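Local coordinates for probable transcriptional regulator (Pseudomonas aeruginosa, PDB 2NNN), which probably binds DNA as a MarR-family transcriptional regulator with a winged helix-turn-helix domain, at residues 42-47 with 96-101. Numbering follows the deposited sequence.
Sequences AALVRL and VSLSPA
Leu47 lays CD2 over one face of the Val96–Ser97 peptide, nearest the carbonyl end, 3.4 Å from Val96 O. The Leu44–Val45 peptide is met at its edge instead: CD1 of Leu98 lies close to its plane and 3.5 Å from Leu44 O. No direct hydrogen bond joins helix and strand; at both peptides a methyl group rests in van der Waals contact with a carbonyl oxygen.

Chi1 of Leu98, at -111°, lies away from the staggered values and sets CG; its methyl CD1 comes within 3.3 Å of Leu47 CB, closer than usual for two carbons, so the exact fit is doubtful. The same methyl also meets Leu44 CD1 at 4.0 Å, the two side chains crossing at about a right angle. Leu47 holds CG anti to its carbonyl carbon (chi1 -78°); beyond it, CD1 touches CG1 of Val96 at 3.9 Å. Polar linkage comes through one water, which accepts from Leu98 N at 3.0 Å and donates to Leu47 O, where the modelled 2.5 Å is unusually short and the exact distance doubtful.

The helix and strand axes run nearly perpendicular, at 88°, and approach to 8.2 Å. Around them, Ile82 of the paired strand touches Leu47 and Val96, Leu58 of helix 55-61 packs on Leu47, and Leu106 of helix 100-121 meets Leu98. Arg46 of helix 38-50 forms a salt bridge with Asp10 of the second subunit.

Helix 38-50 is thus packed against the returning strand of the 82-98 beta hairpin, just before helix 100-121, an arrangement characteristic of the winged helix-turn-helix domain of MarR-family regulators, in which this hairpin forms the wing.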
# COMPACT_ATOMS: atom_id res chain seq x y z
N ALA A 42 -8.39 -11.58 1.89
CA ALA A 42 -9.08 -11.20 0.65
C ALA A 42 -9.30 -12.40 -0.27
O ALA A 42 -10.40 -12.59 -0.79
CB ALA A 42 -8.30 -10.11 -0.08
N ALA A 43 -8.24 -13.18 -0.49
CA ALA A 43 -8.32 -14.41 -1.28
C ALA A 43 -9.26 -15.41 -0.64
O ALA A 43 -10.02 -16.06 -1.33
CB ALA A 43 -6.96 -15.03 -1.46
N LEU A 44 -9.23 -15.53 0.69
CA LEU A 44 -10.14 -16.44 1.41
C LEU A 44 -11.60 -16.01 1.21
O LEU A 44 -12.46 -16.82 0.85
CB LEU A 44 -9.81 -16.46 2.91
CG LEU A 44 -10.42 -17.58 3.73
CD1 LEU A 44 -9.52 -18.83 3.66
CD2 LEU A 44 -10.63 -17.14 5.18
N VAL A 45 -11.86 -14.73 1.48
CA VAL A 45 -13.18 -14.14 1.25
C VAL A 45 -13.65 -14.39 -0.18
O VAL A 45 -14.73 -14.92 -0.38
CB VAL A 45 -13.21 -12.63 1.64
CG1 VAL A 45 -14.54 -11.99 1.28
CG2 VAL A 45 -12.92 -12.47 3.13
N ARG A 46 -12.81 -14.05 -1.17
CA ARG A 46 -13.18 -14.20 -2.57
C ARG A 46 -13.49 -15.64 -2.99
O ARG A 46 -14.49 -15.88 -3.67
CB ARG A 46 -12.11 -13.59 -3.49
CG ARG A 46 -12.55 -13.47 -4.96
CD ARG A 46 -13.65 -12.44 -5.12
NE ARG A 46 -13.12 -11.09 -5.24
CZ ARG A 46 -13.85 -9.97 -5.14
NH1 ARG A 46 -15.15 -10.03 -4.89
NH2 ARG A 46 -13.26 -8.80 -5.28
N LEU A 47 -12.67 -16.60 -2.57
CA LEU A 47 -12.96 -18.03 -2.77
C LEU A 47 -14.28 -18.49 -2.14
O LEU A 47 -14.85 -19.49 -2.56
CB LEU A 47 -11.83 -18.89 -2.22
CG LEU A 47 -10.54 -19.06 -3.01
CD1 LEU A 47 -9.55 -19.85 -2.18
CD2 LEU A 47 -10.77 -19.73 -4.37
N VAL A 96 -9.17 -23.83 -7.49
CA VAL A 96 -8.93 -23.64 -6.07
C VAL A 96 -10.28 -23.39 -5.38
O VAL A 96 -11.17 -22.73 -5.93
CB VAL A 96 -7.93 -22.48 -5.79
CG1 VAL A 96 -7.56 -22.42 -4.32
CG2 VAL A 96 -6.66 -22.67 -6.59
N SER A 97 -10.42 -23.93 -4.18
CA SER A 97 -11.68 -23.89 -3.46
C SER A 97 -11.40 -23.76 -1.98
O SER A 97 -10.31 -24.10 -1.53
CB SER A 97 -12.45 -25.18 -3.71
OG SER A 97 -13.83 -24.97 -3.59
N LEU A 98 -12.38 -23.29 -1.23
CA LEU A 98 -12.29 -23.30 0.23
C LEU A 98 -12.44 -24.72 0.78
O LEU A 98 -13.37 -25.44 0.41
CB LEU A 98 -13.35 -22.39 0.84
CG LEU A 98 -12.96 -21.08 1.54
CD1 LEU A 98 -11.89 -20.28 0.82
CD2 LEU A 98 -14.19 -20.23 1.79
N SER A 99 -11.51 -25.11 1.64
CA SER A 99 -11.68 -26.23 2.57
C SER A 99 -12.87 -26.03 3.50
O SER A 99 -13.32 -24.90 3.67
CB SER A 99 -10.46 -26.35 3.46
OG SER A 99 -9.52 -27.19 2.84
N PRO A 100 -13.35 -27.13 4.13
CA PRO A 100 -14.22 -27.00 5.31
C PRO A 100 -13.61 -26.14 6.43
O PRO A 100 -14.31 -25.30 7.01
CB PRO A 100 -14.39 -28.45 5.78
CG PRO A 100 -14.19 -29.28 4.54
CD PRO A 100 -13.15 -28.54 3.74
N ALA A 101 -12.32 -26.35 6.72
CA ALA A 101 -11.61 -25.54 7.72
C ALA A 101 -11.41 -24.09 7.25
O ALA A 101 -11.51 -23.17 8.05
CB ALA A 101 -10.28 -26.18 8.07
O HOH W 1 -14.83 -21.98 -2.35